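Local coordinates for protein D-alanyl-d-alanine carboxypeptidase DACD (Escherichia coli, PDB 5FSR) that trims the terminal D-alanine from the pentapeptides of peptidoglycan precursors as a penicillin-binding serine DD-carboxypeptidase of cell wall biogenesis, at residues Q31-L42 with E271-G279; R60-L68 with L232-N243. All blocks are in the same frame, centred on the assembly; numbering follows the deposited sequence.

Contact 1: Q31-L42 with E271-G279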
loop_
_atom_site.group_PDB
_atom_site.type_symbol
_atom_site.label_atom_id
_atom_site.label_comp_id
_atom_site.label_asym_id
_atom_site.label_seq_id
_atom_site.Cartn_x
_atom_site.Cartn_y
_atom_site.Cartn_z
ATOM N N GLN A 31 3.721 -22.547 10.933
ATOM C CA GLN A 31 3.218 -22.929 9.619
ATOM C C GLN A 31 2.180 -21.928 9.153
ATOM O O GLN A 31 1.309 -21.590 9.937
ATOM C CB GLN A 31 2.554 -24.303 9.694
ATOM C CG GLN A 31 1.989 -24.801 8.365
ATOM C CD GLN A 31 1.191 -26.088 8.489
ATOM O OE1 GLN A 31 1.046 -26.664 9.572
ATOM N NE2 GLN A 31 0.647 -26.531 7.371
ATOM N N PRO A 32 2.253 -21.473 7.885
ATOM C CA PRO A 32 1.239 -20.492 7.374
ATOM C C PRO A 32 -0.114 -21.132 7.153
ATOM O O PRO A 32 -0.176 -22.326 6.875
ATOM C CB PRO A 32 1.790 -20.050 6.020
ATOM C CG PRO A 32 3.142 -20.704 5.867
ATOM C CD PRO A 32 3.213 -21.854 6.832
ATOM N N PRO A 33 -1.194 -20.364 7.315
ATOM C CA PRO A 33 -2.501 -20.919 6.941
ATOM C C PRO A 33 -2.606 -21.090 5.420
ATOM O O PRO A 33 -1.916 -20.398 4.672
ATOM C CB PRO A 33 -3.501 -19.882 7.478
ATOM C CG PRO A 33 -2.718 -18.625 7.656
ATOM C CD PRO A 33 -1.311 -19.042 7.957
ATOM N N GLU A 34 -3.411 -22.053 4.981
ATOM C CA GLU A 34 -3.675 -22.249 3.558
ATOM C C GLU A 34 -4.470 -21.036 3.094
ATOM O O GLU A 34 -5.322 -20.532 3.832
ATOM C CB GLU A 34 -4.454 -23.549 3.342
ATOM C CG GLU A 34 -4.715 -23.922 1.885
ATOM C CD GLU A 34 -5.799 -24.993 1.742
ATOM O OE1 GLU A 34 -5.983 -25.801 2.684
ATOM O OE2 GLU A 34 -6.477 -25.022 0.687
ATOM N N ILE A 35 -4.174 -20.547 1.896
ATOM C CA ILE A 35 -4.773 -19.297 1.386
ATOM C C ILE A 35 -5.444 -19.589 0.062
ATOM O O ILE A 35 -4.778 -20.011 -0.893
ATOM C CB ILE A 35 -3.710 -18.195 1.216
ATOM C CG1 ILE A 35 -3.025 -17.895 2.564
ATOM C CG2 ILE A 35 -4.317 -16.916 0.640
ATOM C CD1 ILE A 35 -3.915 -17.309 3.647
ATOM N N HIS A 36 -6.760 -19.370 0.019
ATOM C CA HIS A 36 -7.544 -19.543 -1.204
ATOM C C HIS A 36 -7.498 -18.266 -2.038
ATOM O O HIS A 36 -8.356 -17.389 -1.903
ATOM C CB HIS A 36 -8.995 -19.910 -0.876
ATOM C CG HIS A 36 -9.120 -21.063 0.058
ATOM N ND1 HIS A 36 -8.808 -22.357 -0.304
ATOM C CD2 HIS A 36 -9.509 -21.117 1.353
ATOM C CE1 HIS A 36 -9.011 -23.161 0.723
ATOM N NE2 HIS A 36 -9.435 -22.434 1.742
ATOM N N ALA A 37 -6.470 -18.153 -2.878
ATOM C CA ALA A 37 -6.349 -17.042 -3.871
ATOM C C ALA A 37 -5.223 -17.315 -4.860
ATOM O O ALA A 37 -4.426 -18.217 -4.680
ATOM C CB ALA A 37 -6.124 -15.705 -3.185
ATOM N N GLY A 38 -5.176 -16.536 -5.925
ATOM C CA GLY A 38 -4.092 -16.633 -6.885
ATOM C C GLY A 38 -2.726 -16.317 -6.270
ATOM O O GLY A 38 -1.783 -17.033 -6.493
ATOM N N SER A 39 -2.646 -15.242 -5.497
ATOM C CA SER A 39 -1.407 -14.693 -4.977
ATOM C C SER A 39 -1.651 -13.970 -3.678
ATOM O O SER A 39 -2.776 -13.519 -3.427
ATOM C CB SER A 39 -0.826 -13.709 -5.971
ATOM O OG SER A 39 -0.565 -14.383 -7.180
ATOM N N TRP A 40 -0.607 -13.889 -2.838
ATOM C CA TRP A 40 -0.687 -13.165 -1.553
ATOM C C TRP A 40 0.671 -12.778 -0.946
ATOM O O TRP A 40 1.693 -13.417 -1.188
ATOM C CB TRP A 40 -1.557 -13.895 -0.534
ATOM C CG TRP A 40 -1.007 -15.233 -0.062
ATOM C CD1 TRP A 40 -0.355 -15.471 1.108
ATOM C CD2 TRP A 40 -1.060 -16.497 -0.758
ATOM N NE1 TRP A 40 -0.011 -16.798 1.192
ATOM C CE2 TRP A 40 -0.429 -17.449 0.066
ATOM C CE3 TRP A 40 -1.580 -16.912 -1.996
ATOM C CZ2 TRP A 40 -0.307 -18.795 -0.300
ATOM C CZ3 TRP A 40 -1.461 -18.264 -2.370
ATOM C CH2 TRP A 40 -0.824 -19.187 -1.520
ATOM N N VAL A 41 0.638 -11.694 -0.183
ATOM C CA VAL A 41 1.760 -11.161 0.543
ATOM C C VAL A 41 1.209 -10.593 1.869
ATOM O O VAL A 41 0.247 -9.820 1.860
ATOM C CB VAL A 41 2.455 -10.063 -0.287
ATOM C CG1 VAL A 41 3.487 -9.293 0.547
ATOM C CG2 VAL A 41 3.127 -10.681 -1.493
ATOM N N LEU A 42 1.785 -11.010 2.988
ATOM C CA LEU A 42 1.569 -10.349 4.278
ATOM C C LEU A 42 2.911 -9.761 4.661
ATOM O O LEU A 42 3.880 -10.485 4.777
ATOM C CB LEU A 42 1.104 -11.342 5.328
ATOM C CG LEU A 42 0.933 -10.845 6.779
ATOM C CD1 LEU A 42 -0.126 -9.757 6.965
ATOM C CD2 LEU A 42 0.626 -12.047 7.651
ATOM N N GLU A 271 -9.901 -14.062 3.505
ATOM C CA GLU A 271 -8.522 -14.458 3.303
ATOM C C GLU A 271 -7.596 -13.357 3.784
ATOM O O GLU A 271 -6.600 -13.662 4.438
ATOM C CB GLU A 271 -8.212 -14.783 1.842
ATOM C CG GLU A 271 -8.922 -15.994 1.237
ATOM C CD GLU A 271 -9.008 -17.219 2.147
ATOM O OE1 GLU A 271 -7.966 -17.639 2.678
ATOM O OE2 GLU A 271 -10.121 -17.775 2.305
ATOM N N ALA A 272 -7.940 -12.089 3.495
ATOM C CA ALA A 272 -7.152 -10.930 3.950
ATOM C C ALA A 272 -7.113 -10.742 5.461
ATOM O O ALA A 272 -6.050 -10.391 6.013
ATOM C CB ALA A 272 -7.646 -9.640 3.304
ATOM N N ARG A 273 -8.268 -10.930 6.105
ATOM C CA ARG A 273 -8.385 -10.900 7.568
ATOM C C ARG A 273 -7.904 -12.213 8.233
ATOM O O ARG A 273 -7.621 -12.216 9.418
ATOM C CB ARG A 273 -9.838 -10.599 7.975
ATOM C CG ARG A 273 -10.040 -9.991 9.366
ATOM C CD ARG A 273 -11.494 -10.187 9.812
ATOM N NE ARG A 273 -12.351 -9.142 9.227
ATOM C CZ ARG A 273 -13.656 -9.241 8.956
ATOM N NH1 ARG A 273 -14.336 -10.362 9.159
ATOM N NH2 ARG A 273 -14.279 -8.194 8.433
ATOM N N LYS A 274 -7.857 -13.324 7.500
ATOM C CA LYS A 274 -7.179 -14.550 7.974
ATOM C C LYS A 274 -5.647 -14.328 7.994
ATOM O O LYS A 274 -4.972 -14.799 8.894
ATOM C CB LYS A 274 -7.528 -15.721 7.055
ATOM C CG LYS A 274 -6.877 -17.056 7.358
ATOM C CD LYS A 274 -6.959 -18.013 6.167
ATOM C CE LYS A 274 -8.373 -18.462 5.846
ATOM N NZ LYS A 274 -8.363 -19.467 4.745
ATOM N N LEU A 275 -5.118 -13.621 6.997
ATOM C CA LEU A 275 -3.689 -13.346 6.926
ATOM C C LEU A 275 -3.239 -12.411 8.037
ATOM O O LEU A 275 -2.315 -12.759 8.794
ATOM C CB LEU A 275 -3.292 -12.741 5.585
ATOM C CG LEU A 275 -3.057 -13.717 4.449
ATOM C CD1 LEU A 275 -2.764 -12.925 3.175
ATOM C CD2 LEU A 275 -1.888 -14.660 4.780
ATOM N N LEU A 276 -3.911 -11.266 8.136
ATOM C CA LEU A 276 -3.683 -10.249 9.170
ATOM C C LEU A 276 -3.920 -10.719 10.606
ATOM O O LEU A 276 -3.276 -10.253 11.536
ATOM C CB LEU A 276 -4.610 -9.041 8.943
ATOM C CG LEU A 276 -4.317 -8.145 7.760
ATOM C CD1 LEU A 276 -5.520 -7.214 7.461
ATOM C CD2 LEU A 276 -3.046 -7.359 8.019
ATOM N N ARG A 277 -4.894 -11.585 10.790
ATOM C CA ARG A 277 -5.100 -12.164 12.106
ATOM C C ARG A 277 -3.944 -13.096 12.505
ATOM O O ARG A 277 -3.525 -13.089 13.655
ATOM C CB ARG A 277 -6.424 -12.919 12.178
ATOM C CG ARG A 277 -6.982 -12.933 13.566
ATOM C CD ARG A 277 -7.625 -11.590 13.848
ATOM N NE ARG A 277 -7.803 -11.422 15.296
ATOM C CZ ARG A 277 -6.867 -11.033 16.181
ATOM N NH1 ARG A 277 -5.643 -10.690 15.794
ATOM N NH2 ARG A 277 -7.170 -10.965 17.488
ATOM N N TRP A 278 -3.457 -13.895 11.553
ATOM C CA TRP A 278 -2.336 -14.825 11.788
ATOM C C TRP A 278 -1.063 -14.012 11.983
ATOM O O TRP A 278 -0.223 -14.369 12.784
ATOM C CB TRP A 278 -2.197 -15.804 10.627
ATOM C CG TRP A 278 -1.022 -16.741 10.692
ATOM C CD1 TRP A 278 -0.960 -17.956 11.345
ATOM C CD2 TRP A 278 0.251 -16.577 10.033
ATOM N NE1 TRP A 278 0.272 -18.522 11.152
ATOM C CE2 TRP A 278 1.034 -17.708 10.355
ATOM C CE3 TRP A 278 0.804 -15.582 9.227
ATOM C CZ2 TRP A 278 2.337 -17.876 9.876
ATOM C CZ3 TRP A 278 2.109 -15.742 8.761
ATOM C CH2 TRP A 278 2.851 -16.877 9.070
ATOM N N GLY A 279 -0.948 -12.898 11.266
ATOM C CA GLY A 279 0.140 -11.984 11.497
ATOM C C GLY A 279 0.125 -11.436 12.902
ATOM O O GLY A 279 1.158 -11.443 13.581
HETATM O O HOH W 1 0.560 -21.052 12.578
#

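Contact 2: R60-L68 with L232-N243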
loop_
_atom_site.group_PDB
_atom_site.type_symbol
_atom_site.label_atom_id
_atom_site.label_comp_id
_atom_site.label_asym_id
_atom_site.label_seq_id
_atom_site.Cartn_x
_atom_site.Cartn_y
_atom_site.Cartn_z
ATOM N N ARG A 60 -0.096 -9.918 -12.880
ATOM C CA ARG A 60 -1.557 -9.950 -12.876
ATOM C C ARG A 60 -2.023 -8.529 -13.111
ATOM O O ARG A 60 -1.461 -7.576 -12.568
ATOM C CB ARG A 60 -2.096 -10.424 -11.530
ATOM C CG ARG A 60 -1.476 -11.721 -11.034
ATOM C CD ARG A 60 -1.962 -12.078 -9.642
ATOM N NE ARG A 60 -3.290 -12.635 -9.762
ATOM C CZ ARG A 60 -3.636 -13.925 -9.725
ATOM N NH1 ARG A 60 -2.760 -14.883 -9.469
ATOM N NH2 ARG A 60 -4.925 -14.246 -9.919
ATOM N N ASN A 61 -3.066 -8.376 -13.902
ATOM C CA ASN A 61 -3.683 -7.075 -14.095
ATOM C C ASN A 61 -4.268 -6.553 -12.784
ATOM O O ASN A 61 -5.165 -7.183 -12.277
ATOM C CB ASN A 61 -4.767 -7.187 -15.163
ATOM C CG ASN A 61 -5.127 -5.856 -15.760
ATOM O OD1 ASN A 61 -5.268 -4.849 -15.052
ATOM N ND2 ASN A 61 -5.244 -5.827 -17.092
ATOM N N PRO A 62 -3.773 -5.392 -12.266
ATOM C CA PRO A 62 -4.295 -4.813 -11.022
ATOM C C PRO A 62 -5.706 -4.170 -11.077
ATOM O O PRO A 62 -6.310 -3.954 -10.005
ATOM C CB PRO A 62 -3.247 -3.724 -10.682
ATOM C CG PRO A 62 -2.738 -3.278 -11.992
ATOM C CD PRO A 62 -2.828 -4.453 -12.916
ATOM N N ALA A 63 -6.218 -3.869 -12.273
ATOM C CA ALA A 63 -7.498 -3.148 -12.464
ATOM C C ALA A 63 -7.471 -1.813 -11.695
ATOM O O ALA A 63 -6.487 -1.079 -11.842
ATOM C CB ALA A 63 -8.705 -4.015 -12.123
ATOM N N SER A 64 -8.495 -1.488 -10.894
ATOM C CA SER A 64 -8.551 -0.184 -10.173
ATOM C C SER A 64 -7.376 0.073 -9.215
ATOM O O SER A 64 -7.087 1.236 -8.900
ATOM C CB SER A 64 -9.889 -0.020 -9.410
ATOM O OG SER A 64 -10.062 -1.025 -8.445
ATOM N N LEU A 65 -6.707 -0.984 -8.768
ATOM C CA LEU A 65 -5.557 -0.861 -7.876
ATOM C C LEU A 65 -4.424 -0.011 -8.432
ATOM O O LEU A 65 -3.639 0.556 -7.665
ATOM C CB LEU A 65 -5.034 -2.246 -7.490
ATOM C CG LEU A 65 -6.024 -3.094 -6.695
ATOM C CD1 LEU A 65 -5.446 -4.464 -6.388
ATOM C CD2 LEU A 65 -6.476 -2.372 -5.419
ATOM N N THR A 66 -4.330 0.087 -9.743
ATOM C CA THR A 66 -3.532 1.135 -10.361
ATOM C C THR A 66 -3.708 2.530 -9.674
ATOM O O THR A 66 -2.758 3.280 -9.561
ATOM C CB THR A 66 -3.834 1.183 -11.882
ATOM O OG1 THR A 66 -3.334 -0.021 -12.489
ATOM C CG2 THR A 66 -3.254 2.421 -12.569
ATOM N N LYS A 67 -4.887 2.835 -9.162
ATOM C CA LYS A 67 -5.133 4.105 -8.443
ATOM C C LYS A 67 -4.356 4.325 -7.188
ATOM O O LYS A 67 -4.306 5.481 -6.742
ATOM C CB LYS A 67 -6.613 4.322 -8.102
ATOM C CG LYS A 67 -7.421 4.735 -9.308
ATOM C CD LYS A 67 -8.922 4.618 -9.047
ATOM C CE LYS A 67 -9.699 4.494 -10.328
ATOM N NZ LYS A 67 -10.510 3.265 -10.547
ATOM N N LEU A 68 -3.763 3.269 -6.614
ATOM C CA LEU A 68 -2.817 3.476 -5.511
ATOM C C LEU A 68 -1.642 4.260 -5.991
ATOM O O LEU A 68 -1.225 5.195 -5.315
ATOM C CB LEU A 68 -2.327 2.155 -4.873
ATOM C CG LEU A 68 -3.420 1.294 -4.284
ATOM C CD1 LEU A 68 -2.804 -0.042 -3.881
ATOM C CD2 LEU A 68 -4.082 1.985 -3.110
ATOM N N LEU A 232 -6.479 -0.157 2.418
ATOM C CA LEU A 232 -6.266 0.579 1.176
ATOM C C LEU A 232 -7.441 0.476 0.167
ATOM O O LEU A 232 -8.144 1.439 -0.026
ATOM C CB LEU A 232 -4.902 0.277 0.546
ATOM C CG LEU A 232 -3.691 0.950 1.237
ATOM C CD1 LEU A 232 -3.039 0.041 2.293
ATOM C CD2 LEU A 232 -2.626 1.376 0.248
ATOM N N LYS A 233 -7.634 -0.670 -0.467
ATOM C CA LYS A 233 -8.492 -0.750 -1.615
ATOM C C LYS A 233 -8.806 -2.204 -2.015
ATOM O O LYS A 233 -7.966 -3.110 -1.902
ATOM C CB LYS A 233 -7.852 -0.008 -2.802
ATOM C CG LYS A 233 -8.808 0.307 -3.951
ATOM C CD LYS A 233 -8.304 1.456 -4.854
ATOM C CE LYS A 233 -9.469 2.309 -5.392
ATOM N NZ LYS A 233 -9.100 3.769 -5.474
ATOM N N THR A 234 -10.038 -2.387 -2.495
ATOM C CA THR A 234 -10.538 -3.640 -3.007
ATOM C C THR A 234 -10.770 -3.510 -4.523
ATOM O O THR A 234 -10.871 -2.422 -5.054
ATOM C CB THR A 234 -11.827 -4.021 -2.273
ATOM O OG1 THR A 234 -12.740 -2.941 -2.351
ATOM C CG2 THR A 234 -11.571 -4.278 -0.800
ATOM N N GLY A 235 -10.797 -4.625 -5.236
ATOM C CA GLY A 235 -10.982 -4.556 -6.662
ATOM C C GLY A 235 -11.208 -5.889 -7.336
ATOM O O GLY A 235 -11.225 -6.970 -6.703
ATOM N N HIS A 236 -11.449 -5.783 -8.641
ATOM C CA HIS A 236 -11.732 -6.923 -9.461
ATOM C C HIS A 236 -11.148 -6.764 -10.868
ATOM O O HIS A 236 -11.166 -5.674 -11.459
ATOM C CB HIS A 236 -13.239 -7.185 -9.506
ATOM C CG HIS A 236 -13.612 -8.322 -10.399
ATOM N ND1 HIS A 236 -13.908 -8.137 -11.728
ATOM C CD2 HIS A 236 -13.672 -9.657 -10.180
ATOM C CE1 HIS A 236 -14.185 -9.302 -12.283
ATOM N NE2 HIS A 236 -14.049 -10.244 -11.366
ATOM N N THR A 237 -10.679 -7.893 -11.394
ATOM C CA THR A 237 -9.983 -7.982 -12.653
ATOM C C THR A 237 -10.798 -8.958 -13.469
ATOM O O THR A 237 -10.751 -10.162 -13.201
ATOM C CB THR A 237 -8.557 -8.575 -12.439
ATOM O OG1 THR A 237 -7.870 -7.886 -11.382
ATOM C CG2 THR A 237 -7.742 -8.518 -13.728
ATOM N N SER A 238 -11.553 -8.444 -14.441
ATOM C CA SER A 238 -12.271 -9.245 -15.437
ATOM C C SER A 238 -11.587 -10.598 -15.730
ATOM O O SER A 238 -10.458 -10.640 -16.240
ATOM C CB SER A 238 -12.411 -8.416 -16.737
ATOM O OG SER A 238 -13.267 -9.048 -17.695
ATOM N N GLY A 239 -12.245 -11.690 -15.323
ATOM C CA GLY A 239 -11.777 -13.070 -15.569
ATOM C C GLY A 239 -10.511 -13.539 -14.863
ATOM O O GLY A 239 -9.880 -14.500 -15.297
ATOM N N ALA A 240 -10.133 -12.844 -13.795
ATOM C CA ALA A 240 -8.949 -13.175 -12.991
ATOM C C ALA A 240 -9.184 -12.929 -11.497
ATOM O O ALA A 240 -8.232 -12.727 -10.749
ATOM C CB ALA A 240 -7.746 -12.351 -13.485
ATOM N N GLY A 241 -10.448 -12.930 -11.075
ATOM C CA GLY A 241 -10.801 -12.865 -9.666
ATOM C C GLY A 241 -10.744 -11.515 -8.974
ATOM O O GLY A 241 -10.686 -10.441 -9.622
ATOM N N PHE A 242 -10.755 -11.606 -7.640
ATOM C CA PHE A 242 -11.015 -10.513 -6.746
ATOM C C PHE A 242 -9.751 -10.230 -5.917
ATOM O O PHE A 242 -9.030 -11.136 -5.507
ATOM C CB PHE A 242 -12.220 -10.861 -5.857
ATOM C CG PHE A 242 -13.524 -11.060 -6.624
ATOM C CD1 PHE A 242 -13.811 -12.270 -7.246
ATOM C CD2 PHE A 242 -14.470 -10.030 -6.730
ATOM C CE1 PHE A 242 -14.998 -12.454 -7.947
ATOM C CE2 PHE A 242 -15.654 -10.214 -7.437
ATOM C CZ PHE A 242 -15.919 -11.418 -8.050
ATOM N N ASN A 243 -9.488 -8.948 -5.692
ATOM C CA ASN A 243 -8.237 -8.470 -5.165
ATOM C C ASN A 243 -8.480 -7.543 -3.977
ATOM O O ASN A 243 -9.565 -7.009 -3.818
ATOM C CB ASN A 243 -7.428 -7.747 -6.257
ATOM C CG ASN A 243 -7.338 -8.539 -7.551
ATOM O OD1 ASN A 243 -7.211 -9.754 -7.546
ATOM N ND2 ASN A 243 -7.412 -7.833 -8.682
HETATM O O HOH W 2 -8.329 -5.015 -8.337
#

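Contact 1: Q31-L42 with E271-G279
Gln31 and Trp278 are joined through a water, which donates to the carbonyl O of Gln31 and accepts from the indole NE1 of Trp278, lying in the ring plane at its edge. Pro32 CA comes within 3.8 Å of Trp278 CZ2 beside the rim of the indole. Pro33 covers a face: its CD stands 3.4 Å from the centroid of the five-membered ring of Trp278, almost exactly on the normal, a CH-pi contact. The Glu34 carbonyl O takes a weak hydrogen bond from Lys274 NZ, whose firmer partner is Glu271 OE1 at 2.8 Å, a salt bridge one helical turn back that uses the syn lone pair. Ile35 CD1 presses on Leu275 CD2 at 3.5 Å. The backbone N of His36 gives a weak bond to Glu271 OE1 (3.4 Å), while Glu271 OE2 sits at the edge of the imidazole. Trp40 CB meets Leu275 CD1. Leu42, with CG anti to its N (chi1 175°), drives CD2 against the helix, 3.9 Å from Trp278 CE3 at the indole edge. Helix 265-282 thus packs on the antiparallel five-stranded sheet, an arrangement belonging to the penicillin-recognising serine enzyme fold.

Contact 2: R60-L68 with L232-N243
Arg60 turns the edge of its guanidinium to the Ala240 carbonyl, NH2 lying 3.7 Å from Ala240 O and near the group's plane. The amide of Asn243 is held by its ND2, which donates in the amide plane to Thr237 OG1 (2.7 Å) and also to a water that in turn donates to Pro62 O. Its OD1 is taken by the backbone N of Gly261. Within the strand pair, the ring of Phe242 carries His236 CD2 over the centre of one face, and the His236 ring turns its edge to Phe242, with Phe242 CG near the imidazole plane.

Thr237 OG1 donates a hydrogen bond to Asn61 O (2.9 Å), tilted 19° from the carbonyl plane, and Thr237 CG2 rests 3.6 Å from Asn61 CB. Asn61 OD1 accepts from the backbone N of Ala63, an Asx turn, and also from Gln178. Here the family's SxxK motif, Ser64 to Lys67, faces its KTG motif, Lys233 to Gly235, across the active-site cleft; by similarity Ser64 forms the acyl-ester, Lys67 accepts the proton and Lys233 binds substrate.

Ser64 OG occupies the cramped site between its N and carbonyl carbon (chi1 61°) and is aimed at the strand, 4.1 Å from Gly235 CA, where the lack of a side chain lets the hydroxyl come close. Lys233 runs beside Leu65, the two chains passing each other in opposite senses with Leu65 CD2 against Lys233 CB and CG. Lys233 NZ ends 3.7 Å from Lys67 CB. Both lysines bond Ser130 OG, weakly in the case of Lys233. Deeper in, Leu68 CD2 meets Leu232 CD2 at 3.7 Å, the side chains crossing at about a right angle.

How the contacts relate
Both contacts rest on the same antiparallel sheet, with centres about 17 Å apart. Contact 1 sets helix 265-282 against the loop before strand 39-44 and the start of that strand, away from the annotated sites, whereas contact 2 sets helix 66-79 and the turn before it against strand 228-236 and the turn into strand 242-250, at the catalytic cleft. Along the chain contact 2 is nested inside the loop that contact 1 closes. They touch where Arg60 NH1 comes 3.2 Å from Ser39 OG, a weak, probable hydrogen bond, and packs on Gly38 CA at 3.4 Å. Arg268, on the same helix as contact 1, hydrogen-bonds the Asn243 carbonyl, so that helix also reaches the strands of contact 2.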